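Local coordinates for protein ORF14 (Streptomyces clavuligerus, PDB 2WPX) that binds acetyl-CoA as a tandem GNAT protein of the clavulanic acid pathway and is probably an acyltransferase, at residues L27-A31 / Q89-P94; A123-L129 / Y325-W331; H158-D164 / R300-N306. All coordinates share one frame; numbering follows the deposited sequence.

Contact 1 of 3, residues L27-A31 / Q89-P94; sequences LMALA and QLLVHP. With ACO (acetyl coenzyme *a), chain C.
Leu27 and Leu91 reach toward each other tip to tip, joining helix 18-33 to the strand that holds acetyl-CoA in this GNAT fold. The axes of the short segments 27-31 and 89-92 pass 9.5 Å apart at 73°, so the helix runs steeply across the strand. Leu91 points at the helix with CG anti to its own backbone N (chi1 -174°), which carries CG out toward the helix residues. There CD2 meets Leu27 CG at 3.4 Å. The Met28 side chain crosses Leu91 at about a right angle, its CG 3.8 Å from Leu91 CD1. Ala31 CB lies against both methyls, 4.0 Å from Leu91 CD2. Beyond the strand end, Leu27 CD1 lies 3.6 Å from His93 CB, oblique to the imidazole, and Pro94 turns its ring toward Ala31.

Strand alternation sends the Val92 side chain away from the helix, to pack on Ile101 and Leu105 of helix 101-115. The backbone meanwhile grips the pantetheine arm like a further strand, the mode by which GNAT enzymes hold their cofactor. Leu90 O accepts from ACO N4P at 2.9 Å. Two residues on, Val92 N donates to ACO O9P, also at 2.9 Å.

Contact 2 of 3, residues A123-L129 / Y325-W331; sequences ATVVESL and YDRWVFW
Glu127 OE2 is held by two donors: Trp331 NE1 gives it a hydrogen bond of 3.0 Å, and Arg150 adds a salt bridge. The indole uses its N-H edge, with the oxygen near the ring plane, while the carboxylate receives it on the anti side, 31° out of its own plane. The two flat groups are inclined by 42°. Glu127 gets there because CG is anti to its carbonyl carbon (chi1 -58°) and the chain then runs out extended, crossing Val329 at about a right angle with CG 3.5 Å from Val329 CG2. Arg150 beside the carboxylate would be expected to stabilise its negative charge. Val125 shares this side of the sheet with Glu127, Val329 and Trp331.

Thr124 and Phe330 occupy the other side, their side chains lying side by side, with Thr124 OG1 3.7 Å from Phe330 CE1. Trp328 is there too, stacked on His158.

Beneath these groups, reciprocal backbone bonds join Ala123 with Trp331, Val125 with Val329 and Glu127 with Arg327; Val329 N to Val125 O, at 2.8 Å, is nearly straight. Past the last pair, one water accepts from Leu129 N at 2.6 Å and donates to Tyr325 O. Leu129 CD2 packs 3.8 Å from Arg327 CB.

Tyr325 and Asp326 together face His158 as a classic beta bulge. The whole forms an antiparallel ladder in which strand 323-334 lies between strands 120-127 and 149-162, a C-terminal strand completing the N-terminal GNAT region, consistent with the tandem architecture.

Contact 3 of 3, residues H158-D164 / R300-N306; sequences HQWLDLD and RLVETAN
His158 NE2 donates to Glu303 OE1 at 2.6 Å, diagonally across an antiparallel ladder in which His158 is opposite Ala305 and Glu303 opposite Trp160. The ladder pairs strand 149-162 of the N-terminal GNAT region with 301-307 of the C-terminal one, joining the two. The oxygen lies near the imidazole plane and is met on its anti side, ring and carboxylate being turned 45° apart. Glu303 also runs alongside Trp160: its CB sits 3.4 Å from the centroid of the six-membered ring, close to the normal, a CH-pi contact. With chi1 at 77°, Glu303 CG stands between the backbone N and carbonyl carbon, carrying the carboxylate to the histidine.

A second shell fixes these groups. Asp326 accepts from His158 ND1, so both ring nitrogens are engaged, while Trp328 stacks on the imidazole and Arg37 makes a cation-pi contact with Trp160.

On the side of Gln159 and Thr304, Gln159 NE2 donates to Asn306 OD1 at 2.8 Å, in its own amide plane. Backbone bonds pair Gln159 with Thr304 and Leu161 with Val302.

At the strand's end, Asp162 OD1 accepts from Asp164 N at 2.8 Å, an Asx turn. Asp164 there crosses Arg300, whose bent chain lays a guanidinium face over Leu163 CB. Both N-H bonds of the salt bridge are weak: Asp164 OD2 lies 3.0 Å from Arg300 NE and 3.1 Å from Arg300 NH2, the carboxylate and guanidinium planes standing 72° apart.

From the N terminus, contact 1 closes first, bringing strand 84-92 back against helix 18-33 across 57 intervening residues. Contact 2 opens next at 123-129 but must wait for 325-331, close to the end of the chain. Contact 3 opens and closes within that long excursion, pairing 158-164 with 300-306. Strand 84-92 neighbours 120-127, followed in order of strand pairing by 323-334, 149-162 and 301-307, so contacts 2 and 3 lie side by side at the junction between the two GNAT-family regions. They meet directly: His158 O lies 2.9 Å from Tyr325 N. Contact 1, whose centre is about 18 Å from that of contact 2, touches neither.

Contact 1 of 3, residues L27-A31 / Q89-P94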
loop_
_atom_site.group_PDB
_atom_site.type_symbol
_atom_site.label_atom_id
_atom_site.label_comp_id
_atom_site.label_asym_id
_atom_site.label_seq_id
_atom_site.Cartn_x
_atom_site.Cartn_y
_atom_site.Cartn_z
ATOM N N LEU A 27 16.850 7.653 8.503
ATOM C CA LEU A 27 16.739 6.285 8.943
ATOM C C LEU A 27 16.093 5.442 7.847
ATOM O O LEU A 27 16.511 4.303 7.597
ATOM C CB LEU A 27 15.854 6.244 10.169
ATOM C CG LEU A 27 15.431 4.870 10.699
ATOM C CD1 LEU A 27 16.664 4.262 11.321
ATOM C CD2 LEU A 27 14.285 4.982 11.712
ATOM N N MET A 28 15.045 5.966 7.215
ATOM C CA MET A 28 14.340 5.184 6.217
ATOM C C MET A 28 15.202 4.973 4.968
ATOM O O MET A 28 15.330 3.836 4.486
ATOM C CB MET A 28 12.951 5.767 5.869
ATOM C CG MET A 28 11.906 5.486 6.935
ATOM S SD MET A 28 10.301 6.160 6.478
ATOM C CE MET A 28 10.672 7.912 6.423
ATOM N N ALA A 29 15.752 6.057 4.431
ATOM C CA ALA A 29 16.643 5.978 3.262
ATOM C C ALA A 29 17.763 4.954 3.476
ATOM O O ALA A 29 18.096 4.165 2.571
ATOM C CB ALA A 29 17.250 7.358 2.982
ATOM N N LEU A 30 18.355 4.955 4.667
ATOM C CA LEU A 30 19.411 3.986 4.973
ATOM C C LEU A 30 18.900 2.561 5.130
ATOM O O LEU A 30 19.521 1.648 4.597
ATOM C CB LEU A 30 20.243 4.448 6.162
ATOM C CG LEU A 30 21.547 3.813 6.641
ATOM C CD1 LEU A 30 21.266 2.497 7.341
ATOM C CD2 LEU A 30 22.634 3.626 5.558
ATOM N N ALA A 31 17.790 2.342 5.828
ATOM C CA ALA A 31 17.276 0.949 5.982
ATOM C C ALA A 31 16.811 0.382 4.645
ATOM O O ALA A 31 16.877 -0.827 4.446
ATOM C CB ALA A 31 16.115 0.814 7.029
ATOM N N GLN A 89 4.526 1.068 10.697
ATOM C CA GLN A 89 5.962 1.083 10.648
ATOM C C GLN A 89 6.565 0.653 11.962
ATOM O O GLN A 89 6.221 1.200 13.016
ATOM C CB GLN A 89 6.538 2.459 10.210
ATOM C CG GLN A 89 8.066 2.491 10.156
ATOM C CD GLN A 89 8.631 3.881 9.805
ATOM O OE1 GLN A 89 9.160 4.107 8.700
ATOM N NE2 GLN A 89 8.504 4.815 10.724
ATOM N N LEU A 90 7.471 -0.317 11.899
ATOM C CA LEU A 90 8.321 -0.638 13.038
ATOM C C LEU A 90 9.729 -0.913 12.482
ATOM O O LEU A 90 9.993 -1.978 11.943
ATOM C CB LEU A 90 7.763 -1.863 13.815
ATOM C CG LEU A 90 8.352 -2.095 15.213
ATOM C CD1 LEU A 90 7.419 -2.898 16.088
ATOM C CD2 LEU A 90 9.797 -2.757 15.159
ATOM N N LEU A 91 10.644 0.031 12.648
ATOM C CA LEU A 91 11.916 0.014 11.937
ATOM C C LEU A 91 13.113 0.315 12.887
ATOM O O LEU A 91 13.063 1.229 13.727
ATOM C CB LEU A 91 11.845 1.049 10.801
ATOM C CG LEU A 91 12.957 1.213 9.752
ATOM C CD1 LEU A 91 12.592 2.185 8.682
ATOM C CD2 LEU A 91 14.155 1.777 10.431
ATOM N N VAL A 92 14.170 -0.478 12.783
ATOM C CA VAL A 92 15.326 -0.314 13.654
ATOM C C VAL A 92 16.514 -0.062 12.718
ATOM O O VAL A 92 16.625 -0.702 11.662
ATOM C CB VAL A 92 15.489 -1.565 14.560
ATOM C CG1 VAL A 92 16.809 -1.587 15.308
ATOM C CG2 VAL A 92 14.366 -1.644 15.581
ATOM N N HIS A 93 17.306 0.950 13.043
ATOM C CA HIS A 93 18.500 1.309 12.273
ATOM C C HIS A 93 19.353 0.046 12.047
ATOM O O HIS A 93 19.721 -0.662 13.008
ATOM C CB HIS A 93 19.273 2.426 13.030
ATOM C CG HIS A 93 20.558 2.885 12.368
ATOM N ND1 HIS A 93 20.850 4.228 12.165
ATOM C CD2 HIS A 93 21.660 2.199 11.961
ATOM C CE1 HIS A 93 22.043 4.343 11.600
ATOM N NE2 HIS A 93 22.558 3.126 11.476
ATOM N N PRO A 94 19.682 -0.235 10.778
ATOM C CA PRO A 94 20.383 -1.426 10.300
ATOM C C PRO A 94 21.662 -1.660 11.040
ATOM O O PRO A 94 22.134 -2.808 11.051
ATOM C CB PRO A 94 20.743 -1.112 8.833
ATOM C CG PRO A 94 20.370 0.298 8.614
ATOM C CD PRO A 94 19.346 0.669 9.672
HETATM N N1A ACO C . 16.890 -13.263 12.358
HETATM C C2A ACO C . 16.422 -14.134 13.240
HETATM N N3A ACO C . 15.790 -13.790 14.379
HETATM C C4A ACO C . 15.576 -12.502 14.650
HETATM C C5A ACO C . 16.041 -11.568 13.739
HETATM C C6A ACO C . 16.706 -11.959 12.586
HETATM N N6A ACO C . 17.138 -11.043 11.722
HETATM N N7A ACO C . 15.745 -10.362 14.213
HETATM C C8A ACO C . 15.069 -10.527 15.347
HETATM N N9A ACO C . 14.975 -11.810 15.617
HETATM C C1B ACO C . 14.284 -12.259 16.845
HETATM C C2B ACO C . 15.168 -12.859 17.939
HETATM O O2B ACO C . 14.332 -13.629 18.794
HETATM C C3B ACO C . 15.577 -11.630 18.673
HETATM O O3B ACO C . 15.796 -11.863 20.050
HETATM P P3B ACO C . 17.302 -12.124 20.518
HETATM O O7A ACO C . 17.600 -12.277 22.117
HETATM O O8A ACO C . 18.188 -12.818 19.454
HETATM O O9A ACO C . 16.836 -13.549 20.636
HETATM C C4B ACO C . 14.287 -10.794 18.714
HETATM O O4B ACO C . 13.580 -11.105 17.487
HETATM C C5B ACO C . 15.269 -9.600 18.743
HETATM O O5B ACO C . 14.651 -8.498 18.482
HETATM P P1A ACO C . 15.331 -7.164 18.720
HETATM O O1A ACO C . 14.311 -6.346 19.645
HETATM O O2A ACO C . 16.791 -7.142 19.158
HETATM O O3A ACO C . 15.429 -6.789 17.206
HETATM P P2A ACO C . 15.659 -5.559 16.266
HETATM O O4A ACO C . 16.925 -6.007 15.454
HETATM O O5A ACO C . 15.922 -4.254 16.925
HETATM O O6A ACO C . 14.375 -5.778 15.249
HETATM C CBP ACO C . 13.403 -5.965 13.026
HETATM C CCP ACO C . 13.868 -5.011 14.146
HETATM C CDP ACO C . 13.717 -7.130 13.948
HETATM C CEP ACO C . 12.047 -5.374 13.157
HETATM C CAP ACO C . 14.495 -5.327 12.128
HETATM O OAP ACO C . 14.964 -6.346 11.305
HETATM C C9P ACO C . 13.892 -4.268 11.180
HETATM O O9P ACO C . 13.799 -3.098 11.526
HETATM N N8P ACO C . 13.690 -4.662 9.921
HETATM C C7P ACO C . 13.100 -3.779 8.897
HETATM C C6P ACO C . 11.715 -3.428 9.423
HETATM C C5P ACO C . 10.751 -4.598 9.537
HETATM O O5P ACO C . 10.731 -5.519 8.734
HETATM N N4P ACO C . 9.927 -4.517 10.536
HETATM C C3P ACO C . 8.827 -5.451 10.653
HETATM C C2P ACO C . 8.893 -6.242 11.940
HETATM S S1P ACO C . 7.420 -7.282 11.794
HETATM C C ACO C . 6.447 -6.528 12.980
HETATM O O ACO C . 6.748 -5.394 13.355
HETATM C CH3 ACO C . 5.282 -7.349 13.535
#

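Contact 2 of 3, residues A123-L129 / Y325-W331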
loop_
_atom_site.group_PDB
_atom_site.type_symbol
_atom_site.label_atom_id
_atom_site.label_comp_id
_atom_site.label_asym_id
_atom_site.label_seq_id
_atom_site.Cartn_x
_atom_site.Cartn_y
_atom_site.Cartn_z
ATOM N N ALA A 123 -0.318 -6.416 11.683
ATOM C CA ALA A 123 0.913 -6.150 11.021
ATOM C C ALA A 123 1.003 -6.886 9.697
ATOM O O ALA A 123 0.523 -8.012 9.572
ATOM C CB ALA A 123 2.094 -6.575 11.954
ATOM N N THR A 124 1.614 -6.239 8.722
ATOM C CA THR A 124 2.000 -6.875 7.493
ATOM C C THR A 124 3.522 -7.202 7.484
ATOM O O THR A 124 4.369 -6.332 7.680
ATOM C CB THR A 124 1.670 -6.020 6.309
ATOM O OG1 THR A 124 0.291 -5.657 6.381
ATOM C CG2 THR A 124 1.873 -6.800 5.059
ATOM N N VAL A 125 3.854 -8.462 7.249
ATOM C CA VAL A 125 5.219 -8.880 7.360
ATOM C C VAL A 125 5.679 -9.328 6.016
ATOM O O VAL A 125 4.957 -10.050 5.295
ATOM C CB VAL A 125 5.358 -10.039 8.356
ATOM C CG1 VAL A 125 6.811 -10.456 8.428
ATOM C CG2 VAL A 125 4.769 -9.628 9.752
ATOM N N VAL A 126 6.884 -8.929 5.637
ATOM C CA VAL A 126 7.403 -9.427 4.391
ATOM C C VAL A 126 8.097 -10.809 4.424
ATOM O O VAL A 126 9.087 -11.009 5.133
ATOM C CB VAL A 126 8.324 -8.438 3.789
ATOM C CG1 VAL A 126 8.939 -9.068 2.491
ATOM C CG2 VAL A 126 7.535 -7.120 3.552
ATOM N N GLU A 127 7.616 -11.740 3.608
ATOM C CA GLU A 127 8.059 -13.106 3.669
ATOM C C GLU A 127 8.328 -13.579 2.267
ATOM O O GLU A 127 8.095 -12.826 1.336
ATOM C CB GLU A 127 7.028 -13.998 4.400
ATOM C CG GLU A 127 6.729 -13.498 5.850
ATOM C CD GLU A 127 6.123 -14.591 6.678
ATOM O OE1 GLU A 127 6.687 -15.708 6.604
ATOM O OE2 GLU A 127 5.065 -14.357 7.351
ATOM N N SER A 128 8.876 -14.792 2.130
ATOM C CA SER A 128 9.103 -15.427 0.833
ATOM C C SER A 128 7.908 -16.112 0.185
ATOM O O SER A 128 7.025 -16.637 0.825
ATOM C CB SER A 128 10.221 -16.468 0.902
ATOM O OG SER A 128 11.305 -15.974 1.654
ATOM N N LEU A 129 7.955 -16.123 -1.133
ATOM C CA LEU A 129 7.017 -16.879 -1.938
ATOM C C LEU A 129 7.519 -18.279 -2.109
ATOM O O LEU A 129 8.691 -18.519 -2.064
ATOM C CB LEU A 129 6.914 -16.220 -3.296
ATOM C CG LEU A 129 6.216 -14.885 -3.175
ATOM C CD1 LEU A 129 6.519 -14.146 -4.432
ATOM C CD2 LEU A 129 4.683 -15.076 -2.964
ATOM N N TYR A 325 7.333 -11.423 -6.621
ATOM C CA TYR A 325 8.632 -11.240 -6.020
ATOM C C TYR A 325 8.692 -11.609 -4.521
ATOM O O TYR A 325 9.568 -12.356 -4.124
ATOM C CB TYR A 325 9.068 -9.808 -6.204
ATOM C CG TYR A 325 10.523 -9.686 -5.976
ATOM C CD1 TYR A 325 11.432 -9.996 -6.999
ATOM C CD2 TYR A 325 11.017 -9.268 -4.748
ATOM C CE1 TYR A 325 12.786 -9.894 -6.800
ATOM C CE2 TYR A 325 12.378 -9.148 -4.544
ATOM C CZ TYR A 325 13.254 -9.468 -5.573
ATOM O OH TYR A 325 14.627 -9.347 -5.374
ATOM N N ASP A 326 7.780 -11.079 -3.696
ATOM C CA ASP A 326 7.729 -11.436 -2.284
ATOM C C ASP A 326 6.276 -11.496 -1.782
ATOM O O ASP A 326 5.329 -11.190 -2.529
ATOM C CB ASP A 326 8.595 -10.501 -1.456
ATOM C CG ASP A 326 8.219 -9.061 -1.666
ATOM O OD1 ASP A 326 9.085 -8.168 -1.534
ATOM O OD2 ASP A 326 7.045 -8.800 -2.001
ATOM N N ARG A 327 6.109 -11.889 -0.517
ATOM C CA ARG A 327 4.799 -12.234 0.031
ATOM C C ARG A 327 4.453 -11.298 1.201
ATOM O O ARG A 327 5.322 -10.998 2.040
ATOM C CB ARG A 327 4.814 -13.668 0.532
ATOM C CG ARG A 327 3.432 -14.207 0.903
ATOM C CD ARG A 327 3.453 -15.712 1.198
ATOM N NE ARG A 327 2.116 -16.293 1.337
ATOM C CZ ARG A 327 1.722 -17.053 2.360
ATOM N NH1 ARG A 327 2.563 -17.345 3.349
ATOM N NH2 ARG A 327 0.487 -17.540 2.397
ATOM N N TRP A 328 3.200 -10.832 1.257
ATOM C CA TRP A 328 2.785 -9.874 2.284
ATOM C C TRP A 328 1.892 -10.584 3.281
ATOM O O TRP A 328 0.722 -10.758 2.996
ATOM C CB TRP A 328 2.011 -8.710 1.635
ATOM C CG TRP A 328 2.882 -7.714 1.022
ATOM C CD1 TRP A 328 4.233 -7.770 0.934
ATOM C CD2 TRP A 328 2.480 -6.495 0.357
ATOM N NE1 TRP A 328 4.714 -6.649 0.277
ATOM C CE2 TRP A 328 3.663 -5.837 -0.058
ATOM C CE3 TRP A 328 1.238 -5.885 0.090
ATOM C CZ2 TRP A 328 3.643 -4.577 -0.748
ATOM C CZ3 TRP A 328 1.223 -4.621 -0.577
ATOM C CH2 TRP A 328 2.406 -3.985 -0.971
ATOM N N VAL A 329 2.436 -11.023 4.419
ATOM C CA VAL A 329 1.733 -11.932 5.318
ATOM C C VAL A 329 1.135 -11.182 6.534
ATOM O O VAL A 329 1.831 -10.371 7.168
ATOM C CB VAL A 329 2.651 -13.060 5.843
ATOM C CG1 VAL A 329 1.812 -14.099 6.569
ATOM C CG2 VAL A 329 3.452 -13.669 4.761
ATOM N N PHE A 330 -0.142 -11.441 6.838
ATOM C CA PHE A 330 -0.844 -10.701 7.888
ATOM C C PHE A 330 -0.687 -11.377 9.215
ATOM O O PHE A 330 -0.946 -12.592 9.356
ATOM C CB PHE A 330 -2.314 -10.466 7.518
ATOM C CG PHE A 330 -2.464 -9.814 6.178
ATOM C CD1 PHE A 330 -2.119 -8.487 5.998
ATOM C CD2 PHE A 330 -2.851 -10.558 5.057
ATOM C CE1 PHE A 330 -2.189 -7.889 4.705
ATOM C CE2 PHE A 330 -2.913 -9.975 3.788
ATOM C CZ PHE A 330 -2.590 -8.645 3.616
ATOM N N TRP A 331 -0.192 -10.618 10.189
ATOM C CA TRP A 331 0.026 -11.161 11.524
ATOM C C TRP A 331 -0.780 -10.352 12.504
ATOM O O TRP A 331 -1.102 -9.192 12.247
ATOM C CB TRP A 331 1.502 -11.095 11.929
ATOM C CG TRP A 331 2.551 -12.044 11.218
ATOM C CD1 TRP A 331 2.914 -12.037 9.920
ATOM C CD2 TRP A 331 3.355 -13.037 11.838
ATOM N NE1 TRP A 331 3.919 -12.939 9.678
ATOM C CE2 TRP A 331 4.191 -13.591 10.840
ATOM C CE3 TRP A 331 3.434 -13.542 13.145
ATOM C CZ2 TRP A 331 5.131 -14.604 11.107
ATOM C CZ3 TRP A 331 4.363 -14.543 13.413
ATOM C CH2 TRP A 331 5.193 -15.070 12.389
HETATM O O HOH W 1 5.629 -17.452 3.199
HETATM O O HOH W 2 9.642 -14.586 -2.437
#

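Contact 3 of 3, residues H158-D164 / R300-N306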
loop_
_atom_site.group_PDB
_atom_site.type_symbol
_atom_site.label_atom_id
_atom_site.label_comp_id
_atom_site.label_asym_id
_atom_site.label_seq_id
_atom_site.Cartn_x
_atom_site.Cartn_y
_atom_site.Cartn_z
ATOM N N HIS A 158 3.056 -9.933 -3.987
ATOM C CA HIS A 158 3.562 -8.626 -4.364
ATOM C C HIS A 158 4.384 -8.762 -5.619
ATOM O O HIS A 158 5.324 -9.539 -5.628
ATOM C CB HIS A 158 4.368 -8.029 -3.210
ATOM C CG HIS A 158 4.854 -6.647 -3.475
ATOM N ND1 HIS A 158 6.121 -6.240 -3.148
ATOM C CD2 HIS A 158 4.250 -5.571 -4.042
ATOM C CE1 HIS A 158 6.296 -4.976 -3.506
ATOM N NE2 HIS A 158 5.168 -4.540 -4.040
ATOM N N GLN A 159 4.028 -8.056 -6.691
ATOM C CA GLN A 159 4.596 -8.399 -7.994
ATOM C C GLN A 159 5.314 -7.236 -8.660
ATOM O O GLN A 159 4.986 -6.096 -8.399
ATOM C CB GLN A 159 3.453 -8.824 -8.922
ATOM C CG GLN A 159 2.714 -10.120 -8.546
ATOM C CD GLN A 159 1.251 -10.044 -8.999
ATOM O OE1 GLN A 159 0.973 -10.174 -10.184
ATOM N NE2 GLN A 159 0.324 -9.775 -8.064
ATOM N N TRP A 160 6.269 -7.512 -9.539
ATOM C CA TRP A 160 6.965 -6.447 -10.232
ATOM C C TRP A 160 6.930 -6.647 -11.728
ATOM O O TRP A 160 7.031 -7.755 -12.226
ATOM C CB TRP A 160 8.447 -6.300 -9.779
ATOM C CG TRP A 160 8.601 -5.656 -8.391
ATOM C CD1 TRP A 160 8.742 -6.317 -7.216
ATOM C CD2 TRP A 160 8.582 -4.253 -8.063
ATOM N NE1 TRP A 160 8.811 -5.432 -6.177
ATOM C CE2 TRP A 160 8.735 -4.155 -6.666
ATOM C CE3 TRP A 160 8.482 -3.073 -8.818
ATOM C CZ2 TRP A 160 8.789 -2.930 -6.004
ATOM C CZ3 TRP A 160 8.514 -1.880 -8.177
ATOM C CH2 TRP A 160 8.698 -1.805 -6.774
ATOM N N LEU A 161 6.735 -5.542 -12.429
ATOM C CA LEU A 161 6.902 -5.490 -13.858
ATOM C C LEU A 161 8.023 -4.520 -14.170
ATOM O O LEU A 161 7.999 -3.363 -13.757
ATOM C CB LEU A 161 5.628 -5.007 -14.512
ATOM C CG LEU A 161 5.732 -4.642 -16.017
ATOM C CD1 LEU A 161 6.117 -5.847 -16.913
ATOM C CD2 LEU A 161 4.440 -3.946 -16.496
ATOM N N ASP A 162 9.008 -5.008 -14.898
ATOM C CA ASP A 162 10.108 -4.221 -15.320
ATOM C C ASP A 162 10.040 -4.102 -16.831
ATOM O O ASP A 162 10.391 -5.026 -17.573
ATOM C CB ASP A 162 11.371 -4.935 -14.907
ATOM C CG ASP A 162 12.617 -4.260 -15.369
ATOM O OD1 ASP A 162 12.615 -3.415 -16.299
ATOM O OD2 ASP A 162 13.649 -4.619 -14.787
ATOM N N LEU A 163 9.615 -2.934 -17.273
ATOM C CA LEU A 163 9.460 -2.640 -18.669
ATOM C C LEU A 163 10.746 -2.782 -19.499
ATOM O O LEU A 163 10.650 -2.888 -20.710
ATOM C CB LEU A 163 8.878 -1.241 -18.834
ATOM C CG LEU A 163 7.358 -1.080 -18.709
ATOM C CD1 LEU A 163 6.837 -1.908 -17.608
ATOM C CD2 LEU A 163 7.096 0.402 -18.422
ATOM N N ASP A 164 11.922 -2.740 -18.877
ATOM C CA ASP A 164 13.170 -3.021 -19.608
ATOM C C ASP A 164 13.378 -4.511 -19.829
ATOM O O ASP A 164 14.268 -4.921 -20.557
ATOM C CB ASP A 164 14.416 -2.533 -18.859
ATOM C CG ASP A 164 14.616 -1.041 -18.947
ATOM O OD1 ASP A 164 15.293 -0.509 -18.025
ATOM O OD2 ASP A 164 14.081 -0.405 -19.889
ATOM N N ARG A 300 9.453 2.637 -15.427
ATOM C CA ARG A 300 10.183 1.496 -15.940
ATOM C C ARG A 300 9.804 0.357 -15.031
ATOM O O ARG A 300 9.732 -0.820 -15.476
ATOM C CB ARG A 300 11.675 1.795 -15.835
ATOM C CG ARG A 300 12.481 1.995 -17.113
ATOM C CD ARG A 300 11.794 2.627 -18.317
ATOM N NE ARG A 300 12.136 1.845 -19.507
ATOM C CZ ARG A 300 11.240 1.392 -20.391
ATOM N NH1 ARG A 300 9.947 1.709 -20.268
ATOM N NH2 ARG A 300 11.637 0.649 -21.424
ATOM N N LEU A 301 9.568 0.696 -13.747
ATOM C CA LEU A 301 9.272 -0.341 -12.735
ATOM C C LEU A 301 7.939 -0.151 -12.069
ATOM O O LEU A 301 7.664 0.902 -11.446
ATOM C CB LEU A 301 10.371 -0.431 -11.662
ATOM C CG LEU A 301 11.818 -0.700 -12.113
ATOM C CD1 LEU A 301 12.831 -0.368 -10.965
ATOM C CD2 LEU A 301 11.958 -2.142 -12.482
ATOM N N VAL A 302 7.079 -1.160 -12.181
ATOM C CA VAL A 302 5.718 -1.001 -11.733
ATOM C C VAL A 302 5.425 -2.111 -10.756
ATOM O O VAL A 302 5.724 -3.275 -11.002
ATOM C CB VAL A 302 4.744 -1.035 -12.919
ATOM C CG1 VAL A 302 3.297 -0.832 -12.432
ATOM C CG2 VAL A 302 5.129 0.004 -13.930
ATOM N N GLU A 303 4.921 -1.764 -9.592
ATOM C CA GLU A 303 4.603 -2.787 -8.622
ATOM C C GLU A 303 3.079 -2.873 -8.428
ATOM O O GLU A 303 2.330 -1.892 -8.670
ATOM C CB GLU A 303 5.297 -2.494 -7.281
ATOM C CG GLU A 303 4.612 -1.411 -6.472
ATOM C CD GLU A 303 5.353 -1.101 -5.158
ATOM O OE1 GLU A 303 5.274 -1.909 -4.219
ATOM O OE2 GLU A 303 6.012 -0.047 -5.082
ATOM N N THR A 304 2.632 -4.044 -7.981
ATOM C CA THR A 304 1.252 -4.235 -7.629
ATOM C C THR A 304 1.142 -5.391 -6.607
ATOM O O THR A 304 2.163 -6.060 -6.331
ATOM C CB THR A 304 0.417 -4.568 -8.910
ATOM O OG1 THR A 304 -0.976 -4.273 -8.695
ATOM C CG2 THR A 304 0.627 -6.040 -9.338
ATOM N N ALA A 305 -0.064 -5.625 -6.061
ATOM C CA ALA A 305 -0.269 -6.717 -5.109
ATOM C C ALA A 305 -1.682 -7.225 -5.171
ATOM O O ALA A 305 -2.629 -6.443 -5.141
ATOM C CB ALA A 305 0.021 -6.258 -3.643
ATOM N N ASN A 306 -1.802 -8.545 -5.209
ATOM C CA ASN A 306 -3.083 -9.238 -5.143
ATOM C C ASN A 306 -3.146 -10.161 -3.971
ATOM O O ASN A 306 -2.140 -10.779 -3.598
ATOM C CB ASN A 306 -3.244 -10.094 -6.370
ATOM C CG ASN A 306 -3.346 -9.281 -7.568
ATOM O OD1 ASN A 306 -2.447 -9.257 -8.414
ATOM N ND2 ASN A 306 -4.452 -8.549 -7.667
HETATM O O HOH W 3 9.494 -1.094 -22.462
#